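Local coordinates for protein hypothetic aldehyde deformylating oxygenase (Sulfolobus tokodaii, PDB 5V4T) that binds iron in a ferritin-like fold and probably acts as an oxidoreductase, with aldehyde deformylating oxygenase activity, at residues G112-T125 with L187-L201. Sequence-based numbering, arbitrary orientation.
Sequences GVLATVGLKILNET and LGYSIQELVNLMEEL
The Tyr189 ring lies with one face against Ile121, whose CG1 sits over its centre, 4.1 Å from the centroid, a CH-pi contact. At the ring edge, in plane, are Glu124 OE1 and Leu187 CB. Tyr189 OH donates to Glu124 OE1 at 2.7 Å, on the anti lone pair of the carboxylate. The second oxygen, OE2, is met on its syn side by Lys120 NZ, 31° out of the carboxylate plane, in a salt bridge. The Glu124 carboxylate is thus gripped at both oxygens, which probably restrains its rotation. A leucine in place of Tyr189 would probably leave Glu124 OE1 without its phenol donor and Ile121 CG1 without a ring face to rest on.

Ile121 is shared. Its CG2, anti to the backbone N, lies against Tyr189 CE2 at 3.7 Å and also touches Leu187 CD1, while its CD1 reaches Leu194 CD1. One water donates to Leu187 O and weakly to Thr125 OG1.

Further along, Val117 is a knob among Leu194, Leu197, Met198 and Leu201, with CG2 3.7 Å from Met198 CG. Leu201 is a knob in the other direction, set among Gly112, Val113, Thr116 and Val117. Its CD1 meets Thr116 CG2 tip to tip at 3.7 Å. Met198 bends at chi3 (83°), bringing CE to Leu114 CD2 at 3.8 Å and beside Val113 CG1. Lys120 CD touches Leu197 CD2 as the two side chains cross.

Helix 159-179 packs on Met198 and Leu114. The axes of segments 112-125 and 191-201 come within 9.3 Å at closest approach, and their directions differ by 137°, an oblique antiparallel crossing. This is knobs-into-holes packing of the C-terminal helix 191-211 onto helix 98-128, which carries the iron ligand Glu111 of the ferritin-like helical bundle.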
ATOM      1  N   GLY A 112       1.631  -6.486  -1.609  1.00 13.80           N
ATOM      2  CA  GLY A 112       2.821  -7.286  -1.807  1.00 14.21           C
ATOM      3  C   GLY A 112       3.810  -6.718  -2.787  1.00 14.78           C
ATOM      4  O   GLY A 112       4.925  -7.227  -2.857  1.00 17.87           O
ATOM      5  N   VAL A 113       3.429  -5.685  -3.527  1.00 14.47           N
ATOM      6  CA  VAL A 113       4.397  -5.000  -4.416  1.00 14.00           C
ATOM      7  C   VAL A 113       4.487  -3.505  -4.073  1.00 14.53           C
ATOM      8  O   VAL A 113       5.556  -3.061  -3.594  1.00 15.70           O
ATOM      9  CB  VAL A 113       4.011  -5.195  -5.876  1.00 15.95           C
ATOM     10  CG1 VAL A 113       5.033  -4.438  -6.711  1.00 16.19           C
ATOM     11  CG2 VAL A 113       4.038  -6.656  -6.225  1.00 14.46           C
ATOM     12  N   LEU A 114       3.419  -2.758  -4.224  1.00 14.05           N
ATOM     13  CA  LEU A 114       3.440  -1.306  -4.017  1.00 15.93           C
ATOM     14  C   LEU A 114       3.754  -0.956  -2.589  1.00 16.14           C
ATOM     15  O   LEU A 114       4.656  -0.163  -2.350  1.00 17.13           O
ATOM     16  CB  LEU A 114       2.125  -0.669  -4.425  1.00 16.57           C
ATOM     17  CG  LEU A 114       1.965  -0.630  -5.911  1.00 19.78           C
ATOM     18  CD1 LEU A 114       0.503  -0.418  -6.163  1.00 19.93           C
ATOM     19  CD2 LEU A 114       2.818   0.563  -6.423  1.00 20.48           C
ATOM     20  N   ALA A 115       3.019  -1.514  -1.647  1.00 15.46           N
ATOM     21  CA  ALA A 115       3.229  -1.164  -0.220  1.00 16.16           C
ATOM     22  C   ALA A 115       4.602  -1.578   0.223  1.00 16.00           C
ATOM     23  O   ALA A 115       5.232  -0.867   1.015  1.00 15.56           O
ATOM     24  CB  ALA A 115       2.169  -1.758   0.695  1.00 17.07           C
ATOM     25  N   THR A 116       5.103  -2.738  -0.242  1.00 15.65           N
ATOM     26  CA  THR A 116       6.410  -3.209   0.094  1.00 17.48           C
ATOM     27  C   THR A 116       7.483  -2.170  -0.254  1.00 17.56           C
ATOM     28  O   THR A 116       8.350  -1.828   0.573  1.00 17.93           O
ATOM     29  CB  THR A 116       6.712  -4.587  -0.587  1.00 19.65           C
ATOM     30  OG1 THR A 116       5.683  -5.526  -0.219  1.00 22.12           O
ATOM     31  CG2 THR A 116       8.077  -5.072  -0.188  1.00 21.17           C
ATOM     32  N   VAL A 117       7.366  -1.577  -1.457  1.00 16.91           N
ATOM     33  CA  VAL A 117       8.284  -0.521  -1.885  1.00 18.09           C
ATOM     34  C   VAL A 117       8.117   0.790  -1.088  1.00 14.87           C
ATOM     35  O   VAL A 117       9.099   1.357  -0.593  1.00 16.23           O
ATOM     36  CB  VAL A 117       8.138  -0.282  -3.381  1.00 20.72           C
ATOM     37  CG1 VAL A 117       8.919   0.945  -3.817  1.00 26.01           C
ATOM     38  CG2 VAL A 117       8.604  -1.527  -4.100  1.00 23.09           C
ATOM     39  N   GLY A 118       6.876   1.200  -0.900  1.00 13.82           N
ATOM     40  CA  GLY A 118       6.609   2.440  -0.201  1.00 13.28           C
ATOM     41  C   GLY A 118       7.066   2.373   1.241  1.00 13.00           C
ATOM     42  O   GLY A 118       7.680   3.308   1.792  1.00 14.39           O
ATOM     43  N   LEU A 119       6.806   1.242   1.879  1.00 13.50           N
ATOM     44  CA  LEU A 119       7.189   1.045   3.276  1.00 14.20           C
ATOM     45  C   LEU A 119       8.717   0.955   3.427  1.00 14.93           C
ATOM     46  O   LEU A 119       9.300   1.455   4.395  1.00 14.54           O
ATOM     47  CB  LEU A 119       6.532  -0.204   3.864  1.00 14.58           C
ATOM     48  CG  LEU A 119       5.036  -0.063   4.056  1.00 14.52           C
ATOM     49  CD1 LEU A 119       4.345  -1.379   4.313  1.00 14.80           C
ATOM     50  CD2 LEU A 119       4.737   0.902   5.181  1.00 16.65           C
ATOM     51  N   LYS A 120       9.393   0.308   2.465  1.00 13.65           N
ATOM     52  CA  LYS A 120      10.869   0.304   2.446  1.00 16.32           C
ATOM     53  C   LYS A 120      11.388   1.727   2.431  1.00 14.81           C
ATOM     54  O   LYS A 120      12.296   2.082   3.207  1.00 16.58           O
ATOM     55  CB  LYS A 120      11.375  -0.439   1.192  1.00 18.41           C
ATOM     56  CG  LYS A 120      12.831  -0.116   0.832  1.00 23.80           C
ATOM     57  CD  LYS A 120      13.150  -0.677  -0.582  1.00 29.00           C
ATOM     58  CE  LYS A 120      14.431  -0.102  -1.191  1.00 31.60           C
ATOM     59  NZ  LYS A 120      15.563  -0.678  -0.384  1.00 33.50           N
ATOM     60  N   ILE A 121      10.888   2.547   1.550  1.00 13.64           N
ATOM     61  CA  ILE A 121      11.352   3.922   1.464  1.00 14.99           C
ATOM     62  C   ILE A 121      11.053   4.676   2.756  1.00 14.60           C
ATOM     63  O   ILE A 121      11.909   5.320   3.320  1.00 15.38           O
ATOM     64  CB  ILE A 121      10.726   4.652   0.280  1.00 15.21           C
ATOM     65  CG1 ILE A 121      11.148   3.985  -1.048  1.00 18.95           C
ATOM     66  CG2 ILE A 121      11.031   6.130   0.328  1.00 16.64           C
ATOM     67  CD1 ILE A 121      10.273   4.445  -2.186  1.00 21.01           C
ATOM     68  N   LEU A 122       9.831   4.529   3.272  1.00 13.50           N
ATOM     69  CA  LEU A 122       9.471   5.181   4.547  1.00 13.05           C
ATOM     70  C   LEU A 122      10.310   4.747   5.708  1.00 12.70           C
ATOM     71  O   LEU A 122      10.669   5.579   6.570  1.00 13.43           O
ATOM     72  CB  LEU A 122       7.946   5.094   4.849  1.00 13.44           C
ATOM     73  CG  LEU A 122       7.102   5.843   3.852  1.00 13.38           C
ATOM     74  CD1 LEU A 122       5.633   5.511   4.055  1.00 14.01           C
ATOM     75  CD2 LEU A 122       7.305   7.360   3.963  1.00 14.40           C
ATOM     76  N   ASN A 123      10.598   3.431   5.787  1.00 12.44           N
ATOM     77  CA  ASN A 123      11.473   2.911   6.849  1.00 13.30           C
ATOM     78  C   ASN A 123      12.880   3.474   6.794  1.00 12.91           C
ATOM     79  O   ASN A 123      13.395   4.035   7.724  1.00 14.91           O
ATOM     80  CB  ASN A 123      11.497   1.382   6.696  1.00 14.11           C
ATOM     81  CG  ASN A 123      12.180   0.679   7.817  1.00 16.41           C
ATOM     82  OD1 ASN A 123      12.565   1.230   8.845  1.00 17.23           O
ATOM     83  ND2 ASN A 123      12.352  -0.618   7.626  1.00 19.98           N
ATOM     84  N   GLU A 124      13.480   3.326   5.641  1.00 13.59           N
ATOM     85  CA  GLU A 124      14.855   3.787   5.426  1.00 14.52           C
ATOM     86  C   GLU A 124      14.995   5.297   5.654  1.00 14.71           C
ATOM     87  O   GLU A 124      15.933   5.744   6.310  1.00 15.67           O
ATOM     88  CB  GLU A 124      15.292   3.457   4.029  1.00 16.89           C
ATOM     89  CG  GLU A 124      15.438   1.969   3.843  1.00 19.02           C
ATOM     90  CD  GLU A 124      15.900   1.560   2.469  1.00 23.36           C
ATOM     91  OE1 GLU A 124      16.022   2.409   1.573  1.00 23.94           O
ATOM     92  OE2 GLU A 124      16.169   0.328   2.304  1.00 25.83           O
ATOM     93  N   THR A 125      14.042   6.050   5.140  1.00 14.66           N
ATOM     94  CA  THR A 125      14.106   7.508   5.189  1.00 16.68           C
ATOM     95  C   THR A 125      13.883   7.987   6.630  1.00 16.12           C
ATOM     96  O   THR A 125      14.617   8.873   7.143  1.00 15.83           O
ATOM     97  CB  THR A 125      13.107   8.149   4.219  1.00 18.38           C
ATOM     98  OG1 THR A 125      13.426   7.730   2.900  1.00 17.84           O
ATOM     99  CG2 THR A 125      13.196   9.652   4.319  1.00 18.72           C
ATOM    100  N   LEU A 187      14.354  12.112  -2.153  1.00 23.85           N
ATOM    101  CA  LEU A 187      14.737  11.270  -1.044  1.00 23.92           C
ATOM    102  C   LEU A 187      15.988  10.441  -1.342  1.00 25.00           C
ATOM    103  O   LEU A 187      16.444   9.718  -0.468  1.00 24.65           O
ATOM    104  CB  LEU A 187      13.591  10.347  -0.653  1.00 23.88           C
ATOM    105  CG  LEU A 187      12.208  10.961  -0.398  1.00 29.01           C
ATOM    106  CD1 LEU A 187      11.173   9.959   0.071  1.00 29.60           C
ATOM    107  CD2 LEU A 187      12.290  12.088   0.588  1.00 30.65           C
ATOM    108  N   GLY A 188      16.533  10.539  -2.559  1.00 24.76           N
ATOM    109  CA  GLY A 188      17.796   9.870  -2.886  1.00 24.31           C
ATOM    110  C   GLY A 188      17.627   8.524  -3.617  1.00 25.24           C
ATOM    111  O   GLY A 188      18.604   7.863  -3.908  1.00 30.07           O
ATOM    112  N   TYR A 189      16.415   8.183  -4.007  1.00 21.17           N
ATOM    113  CA  TYR A 189      16.105   6.900  -4.675  1.00 20.36           C
ATOM    114  C   TYR A 189      16.110   7.060  -6.180  1.00 21.02           C
ATOM    115  O   TYR A 189      15.773   8.110  -6.695  1.00 25.49           O
ATOM    116  CB  TYR A 189      14.745   6.386  -4.253  1.00 19.59           C
ATOM    117  CG  TYR A 189      14.766   6.004  -2.806  1.00 20.36           C
ATOM    118  CD1 TYR A 189      15.129   4.722  -2.422  1.00 20.39           C
ATOM    119  CD2 TYR A 189      14.499   6.919  -1.806  1.00 21.50           C
ATOM    120  CE1 TYR A 189      15.241   4.366  -1.099  1.00 22.02           C
ATOM    121  CE2 TYR A 189      14.612   6.560  -0.461  1.00 18.66           C
ATOM    122  CZ  TYR A 189      14.960   5.287  -0.124  1.00 21.74           C
ATOM    123  OH  TYR A 189      15.079   4.959   1.227  1.00 23.98           O
ATOM    124  N   SER A 190      16.536   5.988  -6.832  1.00 20.50           N
ATOM    125  CA  SER A 190      16.456   5.845  -8.272  1.00 22.18           C
ATOM    126  C   SER A 190      15.131   5.198  -8.650  1.00 21.59           C
ATOM    127  O   SER A 190      14.875   4.099  -8.167  1.00 19.73           O
ATOM    128  CB  SER A 190      17.549   4.936  -8.731  1.00 23.36           C
ATOM    129  OG  SER A 190      17.273   4.423 -10.011  1.00 24.26           O
ATOM    130  N   ILE A 191      14.343   5.832  -9.502  1.00 20.62           N
ATOM    131  CA  ILE A 191      13.080   5.246  -9.962  1.00 21.22           C
ATOM    132  C   ILE A 191      13.357   3.919 -10.676  1.00 21.20           C
ATOM    133  O   ILE A 191      12.646   2.928 -10.429  1.00 19.30           O
ATOM    134  CB  ILE A 191      12.264   6.169 -10.860  1.00 23.41           C
ATOM    135  CG1 ILE A 191      11.875   7.443 -10.112  1.00 26.78           C
ATOM    136  CG2 ILE A 191      11.000   5.513 -11.392  1.00 24.43           C
ATOM    137  CD1 ILE A 191      10.732   7.181  -9.115  1.00 29.94           C
ATOM    138  N   GLN A 192      14.373   3.871 -11.566  1.00 19.80           N
ATOM    139  CA  GLN A 192      14.731   2.586 -12.142  1.00 19.97           C
ATOM    140  C   GLN A 192      15.018   1.471 -11.138  1.00 18.34           C
ATOM    141  O   GLN A 192      14.567   0.295 -11.327  1.00 17.90           O
ATOM    142  CB  GLN A 192      15.930   2.681 -13.113  1.00 24.74           C
ATOM    143  CG  GLN A 192      16.159   1.368 -13.909  1.00 29.02           C
ATOM    144  CD  GLN A 192      14.970   1.035 -14.816  1.00 32.11           C
ATOM    145  OE1 GLN A 192      14.706   1.766 -15.791  1.00 33.99           O
ATOM    146  NE2 GLN A 192      14.242  -0.072 -14.529  1.00 27.37           N
ATOM    147  N   GLU A 193      15.755   1.750 -10.083  1.00 17.73           N
ATOM    148  CA  GLU A 193      16.101   0.730  -9.076  1.00 17.85           C
ATOM    149  C   GLU A 193      14.812   0.305  -8.360  1.00 16.58           C
ATOM    150  O   GLU A 193      14.656  -0.843  -8.073  1.00 16.36           O
ATOM    151  CB  GLU A 193      17.179   1.129  -8.046  1.00 23.08           C
ATOM    152  CG  GLU A 193      18.556   1.254  -8.651  1.00 29.28           C
ATOM    153  CD  GLU A 193      19.654   1.610  -7.644  1.00 33.38           C
ATOM    154  OE1 GLU A 193      19.384   1.653  -6.420  1.00 37.93           O
ATOM    155  OE2 GLU A 193      20.801   1.869  -8.095  1.00 39.78           O
ATOM    156  N   LEU A 194      13.923   1.236  -8.121  1.00 17.02           N
ATOM    157  CA  LEU A 194      12.630   0.881  -7.486  1.00 16.55           C
ATOM    158  C   LEU A 194      11.779   0.007  -8.364  1.00 17.85           C
ATOM    159  O   LEU A 194      11.203  -0.961  -7.887  1.00 15.71           O
ATOM    160  CB  LEU A 194      11.861   2.167  -7.136  1.00 16.48           C
ATOM    161  CG  LEU A 194      12.451   2.953  -6.022  1.00 17.21           C
ATOM    162  CD1 LEU A 194      11.645   4.213  -5.864  1.00 19.20           C
ATOM    163  CD2 LEU A 194      12.608   2.235  -4.687  1.00 16.62           C
ATOM    164  N   VAL A 195      11.685   0.308  -9.665  1.00 16.56           N
ATOM    165  CA  VAL A 195      10.998  -0.550 -10.598  1.00 16.14           C
ATOM    166  C   VAL A 195      11.675  -1.916 -10.726  1.00 14.92           C
ATOM    167  O   VAL A 195      10.996  -2.932 -10.772  1.00 16.86           O
ATOM    168  CB  VAL A 195      10.849   0.134 -12.001  1.00 17.90           C
ATOM    169  CG1 VAL A 195      10.287  -0.819 -13.040  1.00 21.28           C
ATOM    170  CG2 VAL A 195       9.964   1.392 -11.856  1.00 18.44           C
ATOM    171  N   ASN A 196      13.023  -1.962 -10.702  1.00 15.04           N
ATOM    172  CA  ASN A 196      13.695  -3.264 -10.652  1.00 14.62           C
ATOM    173  C   ASN A 196      13.298  -4.080  -9.443  1.00 14.25           C
ATOM    174  O   ASN A 196      13.111  -5.282  -9.567  1.00 15.68           O
ATOM    175  CB  ASN A 196      15.233  -3.172 -10.739  1.00 16.28           C
ATOM    176  CG  ASN A 196      15.715  -2.496 -12.009  1.00 18.41           C
ATOM    177  OD1 ASN A 196      15.006  -2.396 -13.006  1.00 18.64           O
ATOM    178  ND2 ASN A 196      16.911  -1.979 -11.940  1.00 18.67           N
ATOM    179  N   LEU A 197      13.226  -3.451  -8.275  1.00 14.33           N
ATOM    180  CA  LEU A 197      12.742  -4.129  -7.092  1.00 14.39           C
ATOM    181  C   LEU A 197      11.311  -4.610  -7.268  1.00 13.74           C
ATOM    182  O   LEU A 197      11.015  -5.752  -6.911  1.00 14.68           O
ATOM    183  CB  LEU A 197      12.866  -3.191  -5.888  1.00 16.27           C
ATOM    184  CG  LEU A 197      12.125  -3.705  -4.666  1.00 15.27           C
ATOM    185  CD1 LEU A 197      12.677  -5.009  -4.124  1.00 17.97           C
ATOM    186  CD2 LEU A 197      12.278  -2.622  -3.654  1.00 17.95           C
ATOM    187  N   MET A 198      10.444  -3.781  -7.851  1.00 13.73           N
ATOM    188  CA  MET A 198       9.080  -4.204  -8.092  1.00 15.11           C
ATOM    189  C   MET A 198       9.026  -5.447  -8.931  1.00 15.86           C
ATOM    190  O   MET A 198       8.188  -6.320  -8.683  1.00 14.47           O
ATOM    191  CB  MET A 198       8.228  -3.083  -8.668  1.00 15.28           C
ATOM    192  CG  MET A 198       8.030  -1.935  -7.709  1.00 18.38           C
ATOM    193  SD  MET A 198       7.322  -0.519  -8.576  1.00 22.43           S
ATOM    194  CE  MET A 198       5.634  -1.003  -8.513  1.00 19.66           C
ATOM    195  N   GLU A 199       9.895  -5.549  -9.964  1.00 14.87           N
ATOM    196  CA  GLU A 199       9.892  -6.733 -10.799  1.00 16.25           C
ATOM    197  C   GLU A 199      10.262  -7.959 -10.032  1.00 16.00           C
ATOM    198  O   GLU A 199       9.723  -9.010 -10.252  1.00 16.44           O
ATOM    199  CB  GLU A 199      10.872  -6.492 -11.951  1.00 17.85           C
ATOM    200  CG  GLU A 199      10.411  -5.412 -12.880  1.00 23.42           C
ATOM    201  CD  GLU A 199       9.463  -5.945 -13.994  1.00 29.35           C
ATOM    202  OE1 GLU A 199       9.034  -7.142 -14.003  1.00 32.05           O
ATOM    203  OE2 GLU A 199       9.244  -5.149 -14.917  1.00 39.57           O
ATOM    204  N   GLU A 200      11.227  -7.848  -9.106  1.00 15.47           N
ATOM    205  CA  GLU A 200      11.615  -8.968  -8.301  1.00 16.47           C
ATOM    206  C   GLU A 200      10.499  -9.385  -7.330  1.00 15.01           C
ATOM    207  O   GLU A 200      10.248 -10.536  -7.085  1.00 14.67           O
ATOM    208  CB  GLU A 200      12.895  -8.684  -7.575  1.00 22.01           C
ATOM    209  CG  GLU A 200      14.019  -8.389  -8.564  1.00 27.79           C
ATOM    210  CD  GLU A 200      14.814  -9.533  -9.269  1.00 36.75           C
ATOM    211  OE1 GLU A 200      14.372 -10.763  -9.461  1.00 30.62           O
ATOM    212  OE2 GLU A 200      15.978  -9.077  -9.658  1.00 32.30           O
ATOM    213  N   LEU A 201       9.823  -8.404  -6.758  1.00 13.98           N
ATOM    214  CA  LEU A 201       8.655  -8.695  -5.909  1.00 14.21           C
ATOM    215  C   LEU A 201       7.507  -9.388  -6.647  1.00 14.71           C
ATOM    216  O   LEU A 201       6.898 -10.296  -6.134  1.00 13.95           O
ATOM    217  CB  LEU A 201       8.175  -7.419  -5.268  1.00 14.47           C
ATOM    218  CG  LEU A 201       9.121  -6.756  -4.265  1.00 15.43           C
ATOM    219  CD1 LEU A 201       8.691  -5.343  -3.870  1.00 15.66           C
ATOM    220  CD2 LEU A 201       9.249  -7.599  -3.017  1.00 17.57           C
TER
HETATM  221  O   HOH W   1      16.235   9.434   2.283  1.00 31.06           O